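Local coordinates for putative exported protein (Burkholderia pseudomallei, PDB 4JGB) that is of unknown function but adopts an NAD(P)-binding Rossmann fold and may act as an NAD(P)-dependent oxidoreductase, at residues Met16-Ile21 with Ala188-Ala192; Val83-Lys88 with Asp138-Tyr142; Arg168-Gly174 with Gln207-Tyr213. The contacts are given in a common frame with arbitrary orientation. Numbering follows the deposited sequence.

Contact 1: residues Met16-Ile21 with Ala188-Ala192; sequences MIGSRI and AEDYA. With SO4 (sulfate ion), chain D.
In this Rossmann fold, the helix after the glycine-rich turn (GATGMIG, GxxGxxG) packs against the start of helix 188-201. Both segments are alpha-helical; their axes approach to 8.6 Å and cross at -52°. The register pairs Ile17 with Ala188 (CA-CA 5.9 Å) and Ile21 with Ala192 (CA-CA 4.7 Å), the alanines permitting the close fit. Ala188 CB sits 3.4 Å from Arg20 CD, and Ala192 CB 3.5 Å from Arg20 O. Arg20 (chi1 m, chi2 t, chi3 t) donates from NE to Glu189 OE2 (2.8 Å, a salt bridge) and from NH1 to Met16 O of its own helix (2.7 Å). Tyr191 brings CE2 to 3.6 Å from Ile17 CG2, with its OH bonded to Phe154 O. A sulfate, probably from the crystallisation liquor, lies at the N-terminal end of 16-21, consistent with a dinucleotide-phosphate position in Rossmann folds. Gly74 N, Lys76 N and Gln77 NE2 hydrogen-bond it, as do Met16 N (to SO4 O2, 2.8 Å) and Ile17 N (to SO4 O1, 3.0 Å).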
# COMPACT_ATOMS: atom_id res chain seq x y z
N MET A 16 5.21 9.87 4.93
CA MET A 16 6.52 9.70 4.37
C MET A 16 6.41 8.83 3.09
O MET A 16 6.97 9.17 2.02
CB MET A 16 7.40 9.06 5.47
CG MET A 16 8.87 9.01 5.18
SD MET A 16 9.14 7.63 4.07
CE MET A 16 9.31 6.27 5.22
N ILE A 17 5.66 7.73 3.19
CA ILE A 17 5.41 6.87 2.02
C ILE A 17 4.37 7.47 1.08
O ILE A 17 4.54 7.49 -0.16
CB ILE A 17 4.97 5.45 2.43
CG1 ILE A 17 6.07 4.80 3.28
CG2 ILE A 17 4.63 4.62 1.19
CD1 ILE A 17 5.72 3.40 3.81
N GLY A 18 3.29 7.95 1.67
CA GLY A 18 2.15 8.43 0.90
C GLY A 18 2.46 9.66 0.06
O GLY A 18 2.02 9.74 -1.08
N SER A 19 3.18 10.62 0.63
CA SER A 19 3.57 11.83 -0.12
C SER A 19 4.43 11.50 -1.36
O SER A 19 4.33 12.16 -2.40
CB SER A 19 4.32 12.79 0.79
OG SER A 19 5.57 12.22 1.20
N ARG A 20 5.24 10.46 -1.25
CA ARG A 20 6.12 10.02 -2.36
C ARG A 20 5.33 9.29 -3.44
O ARG A 20 5.59 9.42 -4.64
CB ARG A 20 7.26 9.19 -1.81
CG ARG A 20 8.33 10.10 -1.27
CD ARG A 20 9.24 9.48 -0.23
NE ARG A 20 10.18 10.47 0.31
CZ ARG A 20 9.98 11.21 1.40
NH1 ARG A 20 8.84 11.11 2.06
NH2 ARG A 20 10.90 12.07 1.81
N ILE A 21 4.32 8.55 -3.01
CA ILE A 21 3.40 7.94 -3.95
C ILE A 21 2.63 9.03 -4.73
O ILE A 21 2.58 8.97 -5.95
CB ILE A 21 2.45 6.93 -3.24
CG1 ILE A 21 3.27 5.74 -2.72
CG2 ILE A 21 1.32 6.51 -4.18
CD1 ILE A 21 2.51 4.74 -1.84
N ALA A 188 12.11 5.15 -0.03
CA ALA A 188 10.70 5.44 -0.09
C ALA A 188 10.34 5.92 -1.53
O ALA A 188 9.27 5.64 -2.05
CB ALA A 188 10.34 6.48 0.99
N GLU A 189 11.29 6.60 -2.17
CA GLU A 189 11.14 7.09 -3.54
C GLU A 189 11.05 5.89 -4.47
O GLU A 189 10.19 5.86 -5.36
CB GLU A 189 12.35 7.99 -3.96
CG GLU A 189 12.52 9.34 -3.24
CD GLU A 189 12.90 9.19 -1.77
OE1 GLU A 189 13.37 8.09 -1.39
OE2 GLU A 189 12.70 10.18 -0.98
N ASP A 190 11.97 4.93 -4.31
CA ASP A 190 11.92 3.71 -5.13
C ASP A 190 10.66 2.87 -4.86
O ASP A 190 10.06 2.36 -5.80
CB ASP A 190 13.20 2.88 -5.04
CG ASP A 190 14.31 3.46 -5.92
OD1 ASP A 190 13.98 4.09 -6.95
OD2 ASP A 190 15.50 3.30 -5.57
N TYR A 191 10.28 2.71 -3.60
CA TYR A 191 9.03 2.01 -3.28
C TYR A 191 7.84 2.66 -4.01
O TYR A 191 6.98 1.97 -4.59
CB TYR A 191 8.79 1.95 -1.77
CG TYR A 191 7.44 1.36 -1.40
CD1 TYR A 191 7.30 -0.02 -1.16
CD2 TYR A 191 6.32 2.19 -1.22
CE1 TYR A 191 6.06 -0.55 -0.80
CE2 TYR A 191 5.07 1.66 -0.88
CZ TYR A 191 4.95 0.30 -0.67
OH TYR A 191 3.73 -0.20 -0.30
N ALA A 192 7.82 3.99 -4.01
CA ALA A 192 6.78 4.73 -4.73
C ALA A 192 6.84 4.45 -6.27
O ALA A 192 5.81 4.25 -6.92
CB ALA A 192 6.90 6.23 -4.42
S SO4 D . 4.24 7.14 7.14
O1 SO4 D . 4.50 6.68 5.74
O2 SO4 D . 4.51 8.60 7.35
O3 SO4 D . 2.81 6.87 7.54
O4 SO4 D . 5.09 6.36 8.08

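Contact 2: residues Val83-Lys88 with Asp138-Tyr142; sequences VVAVAK and DAYGY
Residues 83-88 and 138-142 are both regular alpha-helix, running in nearly the same direction: the N-to-C directions differ by 27° (signed crossing angle -27°) and the axes approach to 8.7 Å. Backbone hydrogen bonds from Lys88 N to Val84 O (2.9 Å) and from Tyr142 N to Asp138 O (2.7 Å) hold the turns. The helices come closest in register at Val84 and Ala139, whose CA atoms are 4.5 Å apart. Ala139 is the small residue on which the opposite helix settles: its CB lies 3.8 Å from Val83 CG1 and 4.2 Å from Ala87 CB, and its N is 3.5 Å from Val84 CG2. With chi1 t, Val84 also brings CG2 to 3.6 Å from Asp138 CB. One turn further on, Tyr142 (chi1 t, chi2 77°) reaches across beneath Lys88, which is extended from chi2 onward. Lys88 CG stands over the ring face, 3.8 Å from the Tyr142 centroid and 9° off its normal, a CH-pi contact, and Lys88 CE is 3.8 Å from Tyr142 CD1. A water 2.8 Å from Lys88 O donates to it and is also hydrogen-bonded to Tyr142 OH at 2.7 Å. These neighbouring helices, 83-97 and 130-143, form one layer of the Rossmann sandwich. Their direct contact is thus van der Waals and CH-pi in character, with the water providing the polar link at the Tyr142 end.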
# COMPACT_ATOMS: atom_id res chain seq x y z
N VAL A 83 -5.61 -1.52 11.10
CA VAL A 83 -5.13 -2.02 9.80
C VAL A 83 -6.19 -2.88 9.06
O VAL A 83 -6.49 -2.62 7.88
CB VAL A 83 -3.74 -2.67 9.95
CG1 VAL A 83 -3.42 -3.59 8.78
CG2 VAL A 83 -2.65 -1.58 10.09
N VAL A 84 -6.76 -3.87 9.73
CA VAL A 84 -7.86 -4.67 9.11
C VAL A 84 -9.09 -3.83 8.69
O VAL A 84 -9.61 -3.98 7.57
CB VAL A 84 -8.29 -5.86 10.02
CG1 VAL A 84 -9.55 -6.55 9.48
CG2 VAL A 84 -7.14 -6.85 10.11
N ALA A 85 -9.58 -2.96 9.60
CA ALA A 85 -10.75 -2.13 9.31
C ALA A 85 -10.51 -1.24 8.07
O ALA A 85 -11.40 -1.08 7.25
CB ALA A 85 -11.13 -1.28 10.50
N VAL A 86 -9.30 -0.69 7.95
CA VAL A 86 -8.95 0.10 6.76
C VAL A 86 -9.12 -0.73 5.49
O VAL A 86 -9.86 -0.34 4.60
CB VAL A 86 -7.52 0.67 6.80
CG1 VAL A 86 -7.17 1.30 5.45
CG2 VAL A 86 -7.39 1.74 7.89
N ALA A 87 -8.43 -1.87 5.40
CA ALA A 87 -8.60 -2.82 4.29
C ALA A 87 -10.10 -3.13 3.98
O ALA A 87 -10.54 -3.10 2.83
CB ALA A 87 -7.82 -4.11 4.57
N LYS A 88 -10.85 -3.46 5.04
CA LYS A 88 -12.26 -3.78 4.92
C LYS A 88 -13.06 -2.60 4.38
O LYS A 88 -13.93 -2.76 3.50
CB LYS A 88 -12.85 -4.24 6.26
CG LYS A 88 -12.35 -5.60 6.71
CD LYS A 88 -13.21 -6.22 7.83
CE LYS A 88 -12.65 -7.60 8.19
NZ LYS A 88 -13.45 -8.42 9.15
N ASP A 138 -3.47 -10.30 9.05
CA ASP A 138 -4.94 -10.43 9.01
C ASP A 138 -5.60 -9.61 7.90
O ASP A 138 -6.55 -10.06 7.29
CB ASP A 138 -5.53 -10.02 10.36
CG ASP A 138 -5.10 -10.95 11.50
OD1 ASP A 138 -4.54 -12.06 11.23
OD2 ASP A 138 -5.32 -10.53 12.66
N ALA A 139 -5.10 -8.40 7.66
CA ALA A 139 -5.53 -7.58 6.52
C ALA A 139 -5.34 -8.38 5.22
O ALA A 139 -6.28 -8.52 4.43
CB ALA A 139 -4.76 -6.27 6.46
N TYR A 140 -4.15 -8.93 5.02
CA TYR A 140 -3.89 -9.79 3.86
C TYR A 140 -4.79 -11.04 3.87
O TYR A 140 -5.34 -11.40 2.85
CB TYR A 140 -2.42 -10.19 3.78
CG TYR A 140 -2.17 -11.13 2.62
CD1 TYR A 140 -2.12 -10.64 1.31
CD2 TYR A 140 -2.01 -12.52 2.81
CE1 TYR A 140 -1.92 -11.49 0.23
CE2 TYR A 140 -1.80 -13.38 1.73
CZ TYR A 140 -1.75 -12.85 0.44
OH TYR A 140 -1.54 -13.64 -0.66
N GLY A 141 -4.93 -11.69 5.03
CA GLY A 141 -5.92 -12.77 5.18
C GLY A 141 -7.33 -12.38 4.74
O GLY A 141 -8.01 -13.15 4.06
N TYR A 142 -7.78 -11.19 5.12
CA TYR A 142 -9.10 -10.75 4.68
C TYR A 142 -9.20 -10.56 3.15
O TYR A 142 -10.13 -11.05 2.50
CB TYR A 142 -9.56 -9.50 5.44
CG TYR A 142 -10.75 -8.88 4.78
CD1 TYR A 142 -12.01 -9.43 4.94
CD2 TYR A 142 -10.60 -7.75 3.95
CE1 TYR A 142 -13.12 -8.87 4.30
CE2 TYR A 142 -11.70 -7.19 3.31
CZ TYR A 142 -12.95 -7.75 3.50
OH TYR A 142 -14.05 -7.21 2.90
O HOH W 1 -15.53 -5.06 3.37

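Contact 3: residues Arg168-Gly174 with Gln207-Tyr213; sequences RFRTGAG and QAATAAY
Strand 170-172, the outermost, pairs antiparallel with 207-212, which itself continues the parallel Rossmann sheet beside strand 150-155. The closest approach of the segment axes is 4.8 Å, with 164° between their N-to-C directions, and the backbone is extended through both.

Four backbone hydrogen bonds form the ladder. Arg170 and Ala212 are a hydrogen-bonded pair (Arg170 N to Ala212 O 2.8 Å, Ala212 N to Arg170 O 2.9 Å), as are Gly172 and Thr210 (Gly172 N to Thr210 O 3.2 Å, Thr210 N to Gly172 O 3.0 Å). Between them Thr171 and Ala211 make a non-hydrogen-bonded pair, CA-CA 4.3 Å, supplemented by CA-H...O contacts such as Ala211 CA to Arg170 O at 3.1 Å.

The ladder stops at an inverse gamma turn centred on Ala173, closed by Gly174 N to Gly172 O at 2.9 Å. Gly174 has positive phi (72°), and a CB there would clash with Ala208 CB.

Apolar packing is on the face of Thr171 and Ala211. Phe169 (chi1 p) places CD1 4.0 Å from Ala211 CB and continues onto helix 188-201. Phe169 CB is 4.1 Å from Tyr213 CD1, and Tyr213 OH bonds to Asp190 and to Ser187 N.

Charge pairing is on the other face, with Arg170 and Ala212. Arg170 (chi1 m, chi2 t, chi3 m) donates from NE to Tyr213 OXT at 2.8 Å, a salt bridge, and from NH2 to Tyr213 O at 3.0 Å; NH2 also bonds to Val178 O. The terminal carboxylate thus finds a charge partner in Arg170, which adds to the ladder in holding the C-terminus against the sheet.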
# COMPACT_ATOMS: atom_id res chain seq x y z
N ARG A 168 15.75 1.47 -9.91
CA ARG A 168 16.38 0.15 -10.01
C ARG A 168 16.21 -0.65 -8.70
O ARG A 168 16.78 -0.31 -7.67
CB ARG A 168 17.86 0.26 -10.40
CG ARG A 168 18.09 0.88 -11.78
CD ARG A 168 19.56 0.95 -12.20
NE ARG A 168 20.40 1.62 -11.19
CZ ARG A 168 20.70 2.93 -11.16
NH1 ARG A 168 20.23 3.75 -12.10
NH2 ARG A 168 21.48 3.42 -10.20
N PHE A 169 15.43 -1.71 -8.78
CA PHE A 169 15.06 -2.49 -7.60
C PHE A 169 14.42 -3.78 -8.11
O PHE A 169 13.95 -3.86 -9.29
CB PHE A 169 14.06 -1.70 -6.70
CG PHE A 169 12.88 -1.12 -7.46
CD1 PHE A 169 11.78 -1.90 -7.76
CD2 PHE A 169 12.92 0.20 -7.94
CE1 PHE A 169 10.72 -1.38 -8.50
CE2 PHE A 169 11.86 0.72 -8.67
CZ PHE A 169 10.76 -0.07 -8.95
N ARG A 170 14.40 -4.80 -7.25
CA ARG A 170 13.72 -6.05 -7.57
C ARG A 170 12.30 -6.02 -7.00
O ARG A 170 12.03 -5.33 -6.00
CB ARG A 170 14.49 -7.24 -7.00
CG ARG A 170 15.89 -7.39 -7.62
CD ARG A 170 16.63 -8.56 -7.00
NE ARG A 170 17.21 -8.26 -5.69
CZ ARG A 170 17.76 -9.17 -4.89
NH1 ARG A 170 17.77 -10.46 -5.25
NH2 ARG A 170 18.29 -8.80 -3.74
N THR A 171 11.42 -6.82 -7.61
CA THR A 171 10.04 -6.98 -7.20
C THR A 171 9.66 -8.46 -7.31
O THR A 171 10.29 -9.21 -8.06
CB THR A 171 9.08 -6.22 -8.14
OG1 THR A 171 9.34 -6.62 -9.49
CG2 THR A 171 9.26 -4.72 -8.01
N GLY A 172 8.62 -8.86 -6.57
CA GLY A 172 8.12 -10.24 -6.54
C GLY A 172 6.83 -10.34 -5.74
O GLY A 172 6.40 -9.37 -5.10
N ALA A 173 6.20 -11.51 -5.75
CA ALA A 173 4.86 -11.64 -5.19
C ALA A 173 4.89 -11.90 -3.67
O ALA A 173 4.54 -12.98 -3.20
CB ALA A 173 4.09 -12.74 -5.93
N GLY A 174 5.37 -10.92 -2.91
CA GLY A 174 5.36 -10.98 -1.45
C GLY A 174 6.28 -11.93 -0.68
O GLY A 174 6.04 -12.19 0.52
N GLN A 207 -2.67 -10.49 -5.36
CA GLN A 207 -1.46 -11.09 -4.81
C GLN A 207 -0.82 -10.08 -3.88
O GLN A 207 -1.06 -8.86 -4.00
CB GLN A 207 -0.47 -11.47 -5.93
CG GLN A 207 -0.96 -12.57 -6.88
CD GLN A 207 0.03 -12.93 -7.99
OE1 GLN A 207 0.91 -12.17 -8.33
NE2 GLN A 207 -0.14 -14.13 -8.58
N ALA A 208 -0.02 -10.59 -2.95
CA ALA A 208 0.96 -9.77 -2.24
C ALA A 208 2.03 -9.40 -3.25
O ALA A 208 2.23 -10.12 -4.26
CB ALA A 208 1.57 -10.54 -1.07
N ALA A 209 2.72 -8.30 -2.98
CA ALA A 209 3.75 -7.76 -3.84
C ALA A 209 4.72 -7.05 -2.93
O ALA A 209 4.31 -6.51 -1.91
CB ALA A 209 3.14 -6.73 -4.79
N THR A 210 5.97 -6.96 -3.34
CA THR A 210 7.00 -6.25 -2.56
C THR A 210 8.14 -5.83 -3.49
O THR A 210 8.29 -6.38 -4.59
CB THR A 210 7.57 -7.16 -1.46
OG1 THR A 210 8.20 -6.36 -0.46
CG2 THR A 210 8.59 -8.19 -2.05
N ALA A 211 8.95 -4.88 -3.03
CA ALA A 211 10.11 -4.37 -3.77
C ALA A 211 11.29 -4.22 -2.81
O ALA A 211 11.10 -3.97 -1.60
CB ALA A 211 9.79 -3.03 -4.43
N ALA A 212 12.50 -4.41 -3.30
CA ALA A 212 13.69 -4.23 -2.46
C ALA A 212 14.87 -4.28 -3.37
O ALA A 212 14.72 -4.81 -4.45
CB ALA A 212 13.80 -5.35 -1.41
N TYR A 213 16.03 -3.73 -2.97
CA TYR A 213 17.22 -3.83 -3.83
C TYR A 213 17.68 -5.29 -3.91
O TYR A 213 17.62 -6.01 -2.90
CB TYR A 213 18.35 -2.89 -3.39
CG TYR A 213 17.84 -1.49 -3.36
CD1 TYR A 213 17.43 -0.86 -4.55
CD2 TYR A 213 17.70 -0.80 -2.16
CE1 TYR A 213 16.90 0.41 -4.54
CE2 TYR A 213 17.18 0.47 -2.14
CZ TYR A 213 16.78 1.07 -3.30
OH TYR A 213 16.27 2.32 -3.24
OXT TYR A 213 18.11 -5.75 -4.97

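How the contacts relate
Both segments of contact 2 fall between those of contact 1, while contacts 1 and 3 interleave along the chain. Contacts 1 and 2 join helices on opposite sides of the chain's centre, their centres 21 Å apart, with the mixed sheet between. Contact 3 forms one edge of that sheet and touches both layers: Asp190 OD2 and Tyr213 OH, 2.6 Å apart, probably hydrogen-bond towards contact 1 (centres 14 Å apart), and Tyr140 CE1 packs 3.8 Å from Ala208 N towards contact 2 (20 Å). The three thus sample both helical layers and one sheet edge of an alpha-beta-alpha Rossmann sandwich, and the crossing of contacts 1 and 3 ties the C-terminal part to helix 16-27.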